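Local coordinates for protein thiol-activated cytolysin (Desulfobulbus propionicus, PDB 6NAL) that probably forms pores in cholesterol-containing membranes, as a member of the cholesterol-dependent cytolysin family of bacterial toxins, at residues Arg192-Phe197 with Ala332-Tyr337; Glu258-Gly263 with Lys281-Gln286; Ala299-Leu304 with Val312-Arg317; Asp321-Leu324 with Thr328-Ala331; Ile425-Glu430 with Pro453-Ser458. All coordinates share one frame; numbering follows the deposited sequence.

Contact 1 of 5, residues Arg192-Phe197 with Ala332-Tyr337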
# COMPACT_ATOMS: atom_id res chain seq x y z
N ARG A 192 -16.10 -8.71 -20.57
CA ARG A 192 -17.25 -8.66 -21.45
C ARG A 192 -17.02 -7.71 -22.60
O ARG A 192 -16.71 -6.55 -22.37
CB ARG A 192 -18.48 -8.21 -20.70
CG ARG A 192 -19.70 -8.41 -21.51
CD ARG A 192 -20.90 -7.71 -20.95
NE ARG A 192 -20.64 -6.31 -20.68
CZ ARG A 192 -21.53 -5.50 -20.13
NH1 ARG A 192 -22.73 -5.99 -19.83
NH2 ARG A 192 -21.21 -4.23 -19.88
N PHE A 193 -17.25 -8.19 -23.81
CA PHE A 193 -17.35 -7.36 -25.01
C PHE A 193 -18.82 -7.20 -25.38
O PHE A 193 -19.52 -8.20 -25.53
CB PHE A 193 -16.62 -8.00 -26.19
CG PHE A 193 -15.12 -8.14 -25.98
CD1 PHE A 193 -14.61 -9.20 -25.28
CD2 PHE A 193 -14.26 -7.22 -26.52
CE1 PHE A 193 -13.28 -9.35 -25.09
CE2 PHE A 193 -12.92 -7.35 -26.34
CZ PHE A 193 -12.42 -8.43 -25.61
N LYS A 194 -19.29 -5.96 -25.52
CA LYS A 194 -20.71 -5.76 -25.77
C LYS A 194 -20.95 -4.83 -26.94
O LYS A 194 -20.46 -3.70 -26.95
CB LYS A 194 -21.40 -5.18 -24.54
CG LYS A 194 -22.96 -5.02 -24.66
CD LYS A 194 -23.49 -4.04 -23.56
CE LYS A 194 -24.79 -4.57 -23.04
NZ LYS A 194 -24.98 -4.40 -21.53
N GLN A 195 -21.79 -5.26 -27.88
CA GLN A 195 -22.12 -4.42 -29.02
C GLN A 195 -23.62 -4.33 -29.22
O GLN A 195 -24.29 -5.36 -29.34
CB GLN A 195 -21.48 -4.92 -30.31
CG GLN A 195 -21.71 -3.97 -31.46
CD GLN A 195 -20.97 -4.38 -32.74
OE1 GLN A 195 -20.30 -5.42 -32.76
NE2 GLN A 195 -21.14 -3.60 -33.81
N ILE A 196 -24.14 -3.11 -29.30
CA ILE A 196 -25.55 -2.84 -29.56
C ILE A 196 -25.74 -2.63 -31.06
O ILE A 196 -25.21 -1.67 -31.63
CB ILE A 196 -26.03 -1.61 -28.78
CG1 ILE A 196 -25.77 -1.79 -27.27
CG2 ILE A 196 -27.49 -1.34 -29.05
CD1 ILE A 196 -26.12 -0.51 -26.45
N PHE A 197 -26.58 -3.46 -31.70
CA PHE A 197 -26.83 -3.29 -33.13
C PHE A 197 -27.92 -2.27 -33.36
O PHE A 197 -27.74 -1.32 -34.12
CB PHE A 197 -27.19 -4.62 -33.82
CG PHE A 197 -26.09 -5.65 -33.79
CD1 PHE A 197 -24.76 -5.27 -33.81
CD2 PHE A 197 -26.38 -6.99 -33.75
CE1 PHE A 197 -23.76 -6.22 -33.78
CE2 PHE A 197 -25.38 -7.94 -33.71
CZ PHE A 197 -24.06 -7.55 -33.71
N ALA A 332 -29.61 -10.48 -30.21
CA ALA A 332 -30.22 -10.87 -28.94
C ALA A 332 -30.67 -9.64 -28.17
O ALA A 332 -30.06 -8.57 -28.30
CB ALA A 332 -29.24 -11.67 -28.09
N PRO A 333 -31.76 -9.72 -27.41
CA PRO A 333 -32.08 -8.62 -26.50
C PRO A 333 -31.04 -8.61 -25.39
O PRO A 333 -30.62 -9.66 -24.90
CB PRO A 333 -33.48 -8.96 -25.97
CG PRO A 333 -33.70 -10.40 -26.28
CD PRO A 333 -32.89 -10.67 -27.53
N LEU A 334 -30.63 -7.41 -25.00
CA LEU A 334 -29.54 -7.25 -24.05
C LEU A 334 -30.03 -6.55 -22.81
O LEU A 334 -30.03 -7.14 -21.74
CB LEU A 334 -28.38 -6.47 -24.66
CG LEU A 334 -27.70 -7.16 -25.82
CD1 LEU A 334 -26.52 -6.40 -26.37
CD2 LEU A 334 -27.28 -8.58 -25.40
N ASN A 335 -30.49 -5.32 -22.95
CA ASN A 335 -30.95 -4.57 -21.79
C ASN A 335 -32.27 -3.90 -22.13
O ASN A 335 -32.57 -3.64 -23.29
CB ASN A 335 -29.90 -3.56 -21.35
CG ASN A 335 -28.58 -4.23 -20.92
OD1 ASN A 335 -27.66 -4.41 -21.73
ND2 ASN A 335 -28.50 -4.58 -19.65
N TYR A 336 -33.07 -3.66 -21.10
CA TYR A 336 -34.33 -2.95 -21.26
C TYR A 336 -34.41 -1.93 -20.14
O TYR A 336 -33.76 -2.05 -19.09
CB TYR A 336 -35.57 -3.93 -21.35
CG TYR A 336 -36.01 -4.60 -20.09
CD1 TYR A 336 -35.29 -5.65 -19.57
CD2 TYR A 336 -37.15 -4.19 -19.41
CE1 TYR A 336 -35.64 -6.25 -18.36
CE2 TYR A 336 -37.54 -4.81 -18.22
CZ TYR A 336 -36.78 -5.84 -17.71
OH TYR A 336 -37.15 -6.45 -16.54
N TYR A 337 -35.18 -0.88 -20.41
CA TYR A 337 -35.35 0.27 -19.55
C TYR A 337 -36.83 0.48 -19.34
O TYR A 337 -37.62 0.43 -20.31
CB TYR A 337 -34.71 1.52 -20.18
CG TYR A 337 -33.23 1.26 -20.43
CD1 TYR A 337 -32.81 0.67 -21.63
CD2 TYR A 337 -32.26 1.54 -19.46
CE1 TYR A 337 -31.49 0.40 -21.87
CE2 TYR A 337 -30.92 1.27 -19.69
CZ TYR A 337 -30.54 0.70 -20.90
OH TYR A 337 -29.22 0.41 -21.15
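K194 reaches from strand 192-197 toward strand 332-337, where it meets L334 and N335, two consecutive residues whose side chains come at it from different directions. The segment axes approach to 8.9 Å at 104°, nearly perpendicular, so side chains and not paired backbones make the contact. The lysine leaves its strand with CG anti to the backbone N, and bends at its last two torsions bring the amine to the asparagine: K194 NZ donates to N335 OD1 at 2.7 Å. The C=O...N angle is 134°, with the donor tilted 24° from the carbonyl plane. L334 slides past the lysine in the opposite sense; its CD1 lies 4.2 Å from K194 CE and 3.9 Å from the backbone oxygen of Q195. On the lysine's own strand, K194 CD sits over the centre of the R192 guanidinium, 4.1 Å above its plane. N335 ND2 is bound in turn by the carbonyl of G164, while strand 232-250 pairs with both strands 187-202 and 332-340. The amide thus accepts from the lysine and donates to the backbone, fixing its orientation and providing a neutral acceptor for a buried amine that is probably charged.

Contact 2 of 5, residues Glu258-Gly263 with Lys281-Gln286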
# COMPACT_ATOMS: atom_id res chain seq x y z
N GLU A 258 -5.25 -11.10 -11.98
CA GLU A 258 -5.56 -9.82 -12.62
C GLU A 258 -4.36 -9.27 -13.39
O GLU A 258 -4.50 -8.76 -14.50
CB GLU A 258 -6.06 -8.82 -11.57
CG GLU A 258 -6.32 -7.39 -12.08
CD GLU A 258 -7.19 -6.55 -11.14
OE1 GLU A 258 -6.94 -6.57 -9.91
OE2 GLU A 258 -8.11 -5.85 -11.64
N THR A 259 -3.15 -9.36 -12.81
CA THR A 259 -2.00 -8.82 -13.51
C THR A 259 -1.68 -9.60 -14.79
O THR A 259 -1.25 -9.00 -15.78
CB THR A 259 -0.77 -8.83 -12.60
OG1 THR A 259 -1.07 -8.08 -11.42
CG2 THR A 259 0.46 -8.21 -13.34
N THR A 260 -1.77 -10.93 -14.74
CA THR A 260 -1.46 -11.74 -15.91
C THR A 260 -2.44 -11.44 -17.05
O THR A 260 -2.03 -11.19 -18.19
CB THR A 260 -1.47 -13.23 -15.52
OG1 THR A 260 -0.67 -13.41 -14.34
CG2 THR A 260 -0.82 -14.06 -16.63
N ILE A 261 -3.74 -11.45 -16.73
CA ILE A 261 -4.75 -11.16 -17.74
C ILE A 261 -4.65 -9.72 -18.23
O ILE A 261 -4.99 -9.42 -19.38
CB ILE A 261 -6.17 -11.42 -17.20
CG1 ILE A 261 -6.37 -12.83 -16.69
CG2 ILE A 261 -7.25 -11.11 -18.30
CD1 ILE A 261 -5.84 -13.83 -17.64
N LYS A 262 -4.32 -8.78 -17.34
CA LYS A 262 -4.32 -7.38 -17.77
C LYS A 262 -3.18 -7.11 -18.74
O LYS A 262 -3.23 -6.13 -19.47
CB LYS A 262 -4.22 -6.43 -16.57
CG LYS A 262 -5.57 -6.02 -15.97
CD LYS A 262 -5.68 -4.53 -15.72
CE LYS A 262 -7.08 -4.12 -15.28
NZ LYS A 262 -7.43 -4.54 -13.86
N GLY A 263 -2.20 -8.00 -18.79
CA GLY A 263 -1.08 -7.75 -19.66
C GLY A 263 -1.15 -8.56 -20.93
O GLY A 263 -0.42 -8.32 -21.90
N LYS A 281 4.45 -18.23 -18.74
CA LYS A 281 3.71 -19.35 -19.29
C LYS A 281 3.24 -20.31 -18.20
O LYS A 281 2.09 -20.77 -18.23
CB LYS A 281 4.55 -20.07 -20.34
CG LYS A 281 4.45 -19.46 -21.75
CD LYS A 281 5.47 -18.30 -21.93
CE LYS A 281 5.53 -17.76 -23.38
NZ LYS A 281 5.85 -16.29 -23.47
N GLU A 282 4.08 -20.62 -17.21
CA GLU A 282 3.58 -21.51 -16.16
C GLU A 282 2.47 -20.85 -15.35
O GLU A 282 1.62 -21.55 -14.79
CB GLU A 282 4.71 -21.96 -15.24
CG GLU A 282 4.26 -22.91 -14.14
CD GLU A 282 4.08 -22.15 -12.82
OE1 GLU A 282 4.37 -20.94 -12.82
OE2 GLU A 282 3.64 -22.76 -11.81
N LYS A 283 2.43 -19.51 -15.30
CA LYS A 283 1.23 -18.84 -14.80
C LYS A 283 0.06 -19.11 -15.72
O LYS A 283 -0.95 -19.70 -15.31
CB LYS A 283 1.47 -17.33 -14.69
CG LYS A 283 2.36 -16.88 -13.56
CD LYS A 283 2.41 -15.35 -13.44
CE LYS A 283 3.35 -14.93 -12.29
NZ LYS A 283 4.81 -15.16 -12.59
N LEU A 284 0.19 -18.72 -17.00
CA LEU A 284 -0.85 -18.93 -18.00
C LEU A 284 -1.40 -20.35 -18.00
O LEU A 284 -2.61 -20.56 -18.16
CB LEU A 284 -0.31 -18.64 -19.39
CG LEU A 284 0.24 -17.24 -19.51
CD1 LEU A 284 1.12 -17.11 -20.75
CD2 LEU A 284 -0.89 -16.28 -19.57
N SER A 285 -0.52 -21.34 -17.86
CA SER A 285 -0.95 -22.73 -17.87
C SER A 285 -1.92 -23.02 -16.75
O SER A 285 -2.63 -24.02 -16.80
CB SER A 285 0.27 -23.64 -17.74
OG SER A 285 0.95 -23.37 -16.52
N GLN A 286 -1.95 -22.17 -15.73
CA GLN A 286 -2.82 -22.37 -14.58
C GLN A 286 -4.14 -21.65 -14.73
O GLN A 286 -4.91 -21.61 -13.78
CB GLN A 286 -2.11 -21.86 -13.32
CG GLN A 286 -1.05 -22.80 -12.77
CD GLN A 286 -0.16 -22.14 -11.75
OE1 GLN A 286 0.95 -21.76 -12.08
NE2 GLN A 286 -0.64 -22.00 -10.51
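T260, on helix 254-264, faces helix 279-284 and meets two successive residues, K283 and L284. Its CA lies 7.5 Å from the CA of L284, the nearest such pair between the segments. From CB, which points toward the second segment, the side chain forks. The methyl branch, CG2, is anti to the backbone N and comes to 3.7 Å from L284 CD2, a van der Waals contact in which the two side chains cross obliquely. The hydroxyl branch has chi1 at -49°, beside the backbone N; OG1 lies 3.7 Å from K283 CD, against the aliphatic part of the lysine. The same oxygen hydrogen-bonds to the carbonyl of E256, one turn earlier in its helix. K283 has its CB directed at the first helix, but the chain then turns off, and CD makes the touch. I287 of strand 287-294 packs on T260, and I272 packs on L284, extending the apolar surroundings. With 121 Å² buried in total, the interface is small. Its chemistry is divided by branch: methyl packs against methyl, whereas the buried hydroxyl has its partner, the E256 carbonyl, in its own helix, leaving the lysine to contribute only hydrocarbon here.

Contact 3 of 5, residues Ala299-Leu304 with Val312-Arg317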
# COMPACT_ATOMS: atom_id res chain seq x y z
N ALA A 299 -22.57 -19.46 -29.21
CA ALA A 299 -21.58 -20.50 -28.95
C ALA A 299 -21.15 -20.46 -27.50
O ALA A 299 -21.23 -19.41 -26.86
CB ALA A 299 -20.34 -20.35 -29.83
N VAL A 300 -20.72 -21.60 -26.97
CA VAL A 300 -19.97 -21.62 -25.72
C VAL A 300 -18.77 -22.52 -25.93
O VAL A 300 -18.87 -23.52 -26.64
CB VAL A 300 -20.75 -22.06 -24.46
CG1 VAL A 300 -22.14 -21.37 -24.51
CG2 VAL A 300 -20.89 -23.47 -24.37
N TYR A 301 -17.64 -22.13 -25.33
CA TYR A 301 -16.40 -22.91 -25.32
C TYR A 301 -15.88 -23.05 -23.89
O TYR A 301 -15.99 -22.12 -23.09
CB TYR A 301 -15.31 -22.25 -26.18
CG TYR A 301 -15.74 -21.73 -27.54
CD1 TYR A 301 -16.48 -20.59 -27.63
CD2 TYR A 301 -15.37 -22.37 -28.73
CE1 TYR A 301 -16.82 -20.08 -28.82
CE2 TYR A 301 -15.74 -21.89 -29.95
CZ TYR A 301 -16.47 -20.72 -29.97
OH TYR A 301 -16.93 -20.13 -31.10
N ASN A 302 -15.24 -24.18 -23.59
CA ASN A 302 -14.71 -24.48 -22.28
C ASN A 302 -13.36 -25.14 -22.48
O ASN A 302 -13.08 -25.69 -23.54
CB ASN A 302 -15.63 -25.44 -21.49
CG ASN A 302 -16.96 -24.81 -21.12
OD1 ASN A 302 -17.00 -23.78 -20.45
ND2 ASN A 302 -18.07 -25.44 -21.55
N GLY A 303 -12.50 -25.07 -21.47
CA GLY A 303 -11.29 -25.85 -21.52
C GLY A 303 -10.19 -25.33 -22.41
O GLY A 303 -9.27 -26.09 -22.75
N LEU A 304 -10.24 -24.07 -22.79
CA LEU A 304 -9.17 -23.51 -23.58
C LEU A 304 -8.02 -23.05 -22.69
O LEU A 304 -8.18 -22.80 -21.48
CB LEU A 304 -9.71 -22.36 -24.42
CG LEU A 304 -10.68 -22.73 -25.56
CD1 LEU A 304 -11.77 -23.65 -25.10
CD2 LEU A 304 -11.24 -21.45 -26.08
N VAL A 312 -5.34 -19.03 -28.61
CA VAL A 312 -5.33 -17.56 -28.60
C VAL A 312 -5.92 -17.01 -29.90
O VAL A 312 -6.77 -16.12 -29.90
CB VAL A 312 -3.90 -17.04 -28.35
CG1 VAL A 312 -3.88 -15.53 -28.25
CG2 VAL A 312 -3.29 -17.68 -27.09
N GLN A 313 -5.45 -17.52 -31.03
CA GLN A 313 -6.02 -17.03 -32.28
C GLN A 313 -7.49 -17.48 -32.46
O GLN A 313 -8.30 -16.76 -33.08
CB GLN A 313 -5.11 -17.47 -33.43
CG GLN A 313 -5.68 -17.16 -34.82
CD GLN A 313 -4.92 -17.86 -35.95
OE1 GLN A 313 -5.56 -18.51 -36.78
NE2 GLN A 313 -3.56 -17.79 -35.96
N LYS A 314 -7.88 -18.64 -31.94
CA LYS A 314 -9.31 -18.92 -32.00
C LYS A 314 -10.11 -17.92 -31.16
O LYS A 314 -11.24 -17.58 -31.51
CB LYS A 314 -9.63 -20.35 -31.53
CG LYS A 314 -11.17 -20.64 -31.64
CD LYS A 314 -11.55 -22.10 -31.87
CE LYS A 314 -11.35 -22.95 -30.62
NZ LYS A 314 -10.79 -24.31 -30.95
N ILE A 315 -9.56 -17.43 -30.05
CA ILE A 315 -10.33 -16.49 -29.23
C ILE A 315 -10.46 -15.16 -29.94
O ILE A 315 -11.55 -14.56 -30.00
CB ILE A 315 -9.70 -16.33 -27.84
CG1 ILE A 315 -9.92 -17.62 -27.05
CG2 ILE A 315 -10.32 -15.16 -27.16
CD1 ILE A 315 -9.34 -17.66 -25.73
N ASN A 316 -9.36 -14.66 -30.50
CA ASN A 316 -9.37 -13.36 -31.15
C ASN A 316 -10.27 -13.38 -32.33
O ASN A 316 -10.85 -12.36 -32.69
CB ASN A 316 -7.96 -12.97 -31.58
CG ASN A 316 -7.17 -12.50 -30.42
OD1 ASN A 316 -7.72 -11.85 -29.53
ND2 ASN A 316 -5.90 -12.85 -30.37
N ARG A 317 -10.41 -14.52 -32.93
CA ARG A 317 -11.33 -14.60 -34.05
C ARG A 317 -12.76 -14.52 -33.60
O ARG A 317 -13.57 -13.78 -34.19
CB ARG A 317 -11.09 -15.88 -34.81
CG ARG A 317 -11.65 -15.72 -36.34
CD ARG A 317 -11.35 -17.09 -36.84
NE ARG A 317 -10.08 -17.65 -36.29
CZ ARG A 317 -9.85 -18.84 -35.79
NH1 ARG A 317 -10.75 -19.76 -35.98
NH2 ARG A 317 -8.64 -18.99 -35.23
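L304 and I315 provide the apolar part of this contact, L304 at the end of segment 299-304 and I315 on the helix facing it. L304 CD2 approaches I315 CG1 to 4.2 Å, with the side chains crossing at a slant. I315 has CG1 beside the backbone N (chi1 -71°); although its CB is not aimed at the strand, this torsion carries the end of the chain nearer. A second, looser kind of interaction sets an aromatic ring beside a lysine's hydrocarbon: Y301 CD2 is 4.5 Å from K314 CE, which approaches the ring at an oblique angle. The total area of 141 Å² is consistent with light packing. Backbone geometry places L304: G303 turns the chain with phi at 77°, and both residues face V289 on the adjoining strand in a G1 beta bulge. L304 is thus the second residue of the bulge, placed to meet the helix. Strand 299-305 pairs antiparallel with strand 287-294, whose V289 and I291 also touch I315. L270 of strand 269-270 packs on the same isoleucine, and I318 further along the helix reaches Y301, so helix 309-320 lies against one face of this beta hairpin near the border of its large antiparallel sheet.

Contact 4 of 5, residues Asp321-Leu324 with Thr328-Ala331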
# COMPACT_ATOMS: atom_id res chain seq x y z
N ASP A 321 -15.05 -11.46 -35.01
CA ASP A 321 -16.05 -11.88 -35.99
C ASP A 321 -16.94 -10.70 -36.35
O ASP A 321 -17.47 -10.00 -35.48
CB ASP A 321 -16.90 -13.02 -35.42
CG ASP A 321 -16.48 -14.38 -35.97
OD1 ASP A 321 -15.99 -14.41 -37.13
OD2 ASP A 321 -16.66 -15.41 -35.27
N ASN A 322 -17.07 -10.46 -37.65
CA ASN A 322 -18.21 -9.69 -38.14
C ASN A 322 -19.50 -10.47 -37.97
O ASN A 322 -19.53 -11.71 -38.04
CB ASN A 322 -18.03 -9.36 -39.60
CG ASN A 322 -17.00 -8.31 -39.78
OD1 ASN A 322 -16.00 -8.25 -39.01
ND2 ASN A 322 -17.23 -7.42 -40.76
N THR A 323 -20.58 -9.75 -37.74
CA THR A 323 -21.87 -10.40 -37.63
C THR A 323 -22.73 -10.04 -38.84
O THR A 323 -22.98 -8.87 -39.12
CB THR A 323 -22.58 -10.06 -36.33
OG1 THR A 323 -21.94 -10.79 -35.28
CG2 THR A 323 -24.02 -10.51 -36.41
N LEU A 324 -23.19 -11.08 -39.52
CA LEU A 324 -24.04 -11.02 -40.71
C LEU A 324 -25.48 -11.00 -40.22
O LEU A 324 -26.07 -12.03 -39.95
CB LEU A 324 -23.74 -12.23 -41.58
CG LEU A 324 -24.10 -12.20 -43.05
CD1 LEU A 324 -25.60 -12.55 -43.13
CD2 LEU A 324 -23.77 -10.87 -43.66
N THR A 328 -32.27 -15.10 -40.69
CA THR A 328 -31.79 -16.37 -40.16
C THR A 328 -30.78 -16.22 -39.02
O THR A 328 -30.50 -17.20 -38.32
CB THR A 328 -31.11 -17.18 -41.27
OG1 THR A 328 -29.85 -16.55 -41.62
CG2 THR A 328 -31.98 -17.24 -42.53
N ASN A 329 -30.29 -15.00 -38.78
CA ASN A 329 -29.25 -14.72 -37.79
C ASN A 329 -29.64 -13.42 -37.07
O ASN A 329 -29.34 -12.32 -37.55
CB ASN A 329 -27.89 -14.60 -38.44
CG ASN A 329 -26.76 -14.84 -37.47
OD1 ASN A 329 -26.82 -15.76 -36.63
ND2 ASN A 329 -25.73 -14.01 -37.54
N THR A 330 -30.30 -13.56 -35.94
CA THR A 330 -30.92 -12.47 -35.22
C THR A 330 -29.94 -11.78 -34.27
O THR A 330 -28.81 -12.22 -34.03
CB THR A 330 -32.12 -12.99 -34.42
OG1 THR A 330 -31.80 -14.27 -33.83
CG2 THR A 330 -33.37 -13.17 -35.31
N ALA A 331 -30.39 -10.67 -33.72
CA ALA A 331 -29.70 -10.08 -32.60
C ALA A 331 -30.38 -10.50 -31.29
O ALA A 331 -31.56 -10.84 -31.26
CB ALA A 331 -29.67 -8.57 -32.70
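N329 carries the close part of this contact, its amide reaching across a short loop to the backbone of L324. N329 ND2 donates to L324 O at 3.1 Å, and the bond is nearly straight, with an N-H...O angle of 166°. The bond sits differently against the two planar groups. The acceptor lies almost in the plane of the N329 amide, whereas the donor stands above the L324 carbonyl plane, 46° out of it, and does not follow a lone pair. A first torsion that sets CG anti to the backbone N (chi1 -158°) directs the amide across the gap, while N329 CB itself comes to 3.5 Å from L324 O. Beside this bond, T323 crosses the asparagine at about a right angle, and its CG2 is 4.1 Å from N329 ND2.

The T323 side is buried: F197 of strand 187-202 and R242 of strand 232-250 touch this threonine, and its backbone bonds to L142. The other side is looser. L324 is exposed, and its side chain comes no nearer than 4.8 Å to the opposite segment; it packs instead on W140 and S141. T328 is also exposed, with its hydroxyl hydrogen-bonded to that of S326, between the two segments. Only 103 Å² is buried between the segments, and neither has regular secondary structure. The direct polar link across this loop is therefore a single, nearly straight amide-to-carbonyl bond from side chain to backbone, so it depends on the L324 carbonyl and not on the leucine side chain.

Contact 5 of 5, residues Ile425-Glu430 with Pro453-Ser458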
# COMPACT_ATOMS: atom_id res chain seq x y z
N ILE A 425 18.70 -2.60 4.51
CA ILE A 425 20.02 -3.20 4.60
C ILE A 425 21.04 -2.11 4.82
O ILE A 425 21.04 -1.09 4.13
CB ILE A 425 20.35 -3.97 3.32
CG1 ILE A 425 19.70 -5.34 3.27
CG2 ILE A 425 21.80 -4.21 3.25
CD1 ILE A 425 18.23 -5.29 3.17
N SER A 426 21.93 -2.33 5.77
CA SER A 426 23.04 -1.43 6.01
C SER A 426 24.34 -2.21 5.94
O SER A 426 24.43 -3.34 6.45
CB SER A 426 22.87 -0.72 7.35
OG SER A 426 24.10 -0.37 7.93
N ILE A 427 25.33 -1.61 5.28
CA ILE A 427 26.62 -2.26 5.02
C ILE A 427 27.71 -1.25 5.29
O ILE A 427 27.67 -0.16 4.73
CB ILE A 427 26.77 -2.77 3.58
CG1 ILE A 427 25.68 -3.76 3.26
CG2 ILE A 427 28.13 -3.45 3.39
CD1 ILE A 427 25.68 -4.15 1.76
N LYS A 428 28.71 -1.63 6.10
CA LYS A 428 29.85 -0.79 6.41
C LYS A 428 31.12 -1.60 6.26
O LYS A 428 31.19 -2.74 6.72
CB LYS A 428 29.79 -0.22 7.84
CG LYS A 428 30.82 0.84 8.15
CD LYS A 428 31.19 0.87 9.61
CE LYS A 428 30.28 1.79 10.41
NZ LYS A 428 30.65 1.77 11.87
N THR A 429 32.14 -1.02 5.64
CA THR A 429 33.44 -1.66 5.50
C THR A 429 34.55 -0.78 6.09
O THR A 429 34.60 0.42 5.81
CB THR A 429 33.77 -1.96 4.03
OG1 THR A 429 33.74 -0.75 3.25
CG2 THR A 429 32.77 -2.89 3.46
N GLU A 430 35.45 -1.39 6.87
CA GLU A 430 36.58 -0.65 7.41
C GLU A 430 37.87 -1.40 7.12
O GLU A 430 37.92 -2.63 7.09
CB GLU A 430 36.41 -0.43 8.90
CG GLU A 430 35.20 0.37 9.26
CD GLU A 430 34.86 0.23 10.74
OE1 GLU A 430 34.41 -0.86 11.14
OE2 GLU A 430 35.05 1.20 11.50
N PRO A 453 18.30 -8.66 -5.90
CA PRO A 453 18.69 -10.08 -6.01
C PRO A 453 20.16 -10.35 -5.72
O PRO A 453 20.49 -11.33 -5.03
CB PRO A 453 18.30 -10.42 -7.45
CG PRO A 453 17.06 -9.52 -7.70
CD PRO A 453 17.45 -8.21 -7.01
N LEU A 454 21.06 -9.50 -6.19
CA LEU A 454 22.47 -9.68 -5.88
C LEU A 454 23.11 -8.33 -5.61
O LEU A 454 23.16 -7.49 -6.51
CB LEU A 454 23.20 -10.39 -7.00
CG LEU A 454 24.68 -10.63 -6.65
CD1 LEU A 454 24.85 -11.77 -5.65
CD2 LEU A 454 25.48 -10.90 -7.90
N ARG A 455 23.63 -8.15 -4.40
CA ARG A 455 24.40 -6.97 -4.04
C ARG A 455 25.80 -7.43 -3.70
O ARG A 455 25.98 -8.35 -2.88
CB ARG A 455 23.75 -6.23 -2.87
CG ARG A 455 24.42 -4.90 -2.60
CD ARG A 455 23.79 -4.11 -1.51
NE ARG A 455 22.40 -3.77 -1.80
CZ ARG A 455 22.03 -2.70 -2.47
NH1 ARG A 455 22.95 -1.89 -2.97
NH2 ARG A 455 20.74 -2.45 -2.68
N THR A 456 26.80 -6.81 -4.32
CA THR A 456 28.20 -7.19 -4.15
C THR A 456 28.95 -5.98 -3.61
O THR A 456 28.82 -4.89 -4.16
CB THR A 456 28.83 -7.62 -5.46
OG1 THR A 456 28.13 -8.74 -6.00
CG2 THR A 456 30.26 -8.05 -5.27
N VAL A 457 29.71 -6.16 -2.54
CA VAL A 457 30.59 -5.10 -2.08
C VAL A 457 32.01 -5.63 -2.08
O VAL A 457 32.30 -6.64 -1.42
CB VAL A 457 30.20 -4.54 -0.69
CG1 VAL A 457 28.69 -4.33 -0.60
CG2 VAL A 457 30.64 -5.40 0.41
N SER A 458 32.89 -4.99 -2.85
CA SER A 458 34.28 -5.39 -2.99
C SER A 458 35.16 -4.32 -2.36
O SER A 458 34.98 -3.13 -2.64
CB SER A 458 34.69 -5.56 -4.45
OG SER A 458 33.78 -6.40 -5.13
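I427 has chi1 at -59° and an extended second torsion (172°), which carries CD1 toward the opposite strand, where V457 and R455 receive it. I427 and V457 reach toward each other tip to tip: I427 CD1 is 3.8 Å from V457 CG1, and I427 CG2 lies 4.1 Å from that same valine methyl. R455 leaves its strand with CG anti to the backbone N and crosses the isoleucine at a slant, its CD 3.8 Å from I427 CD1. Beyond this carbon the arginine bends, and its NH2 forms a salt bridge with D474 and a hydrogen bond to the carbonyl of A450; only hydrocarbon serves the present contact. T429 adds a marginal touch, its CG2 4.5 Å from V457 CG2, while its hydroxyl bonds to S443. The segment axes are 9.4 Å apart at 15°, a separation too large for backbone pairing but suited to two facing layers. Strand 422-432 belongs to the four-stranded antiparallel sheet, whereas strand 454-462 lies between strands 349-372 and 465-471 in another. F380 and M470 also pack on V457, one from each layer. Side chains meeting between nearly aligned strands of two sheets form part of the core here, as is typical of a beta sandwich.

In the fold
From the N terminus, strand 187-202 opens the long loop that contact 1 closes at strand 332-340. Contacts 2, 3 and 4 nest inside it, in series: contact 2 joins helix 254-264 to helix 279-284, contact 3 sets helix 309-320 against strand 299-305, and contact 4 closes the short loop leading to strand 332-340. Segments of contacts 3 and 4 adjoin in sequence. Contacts 1 and 4 touch through F197, whose CD2 is 3.8 Å from A331 CB. None of the loops cross. Contact 5 follows separately in the C-terminal beta sandwich, where it joins the two sheets, its centre about 60 Å from that of contact 1, on the opposite side of the chain's centre.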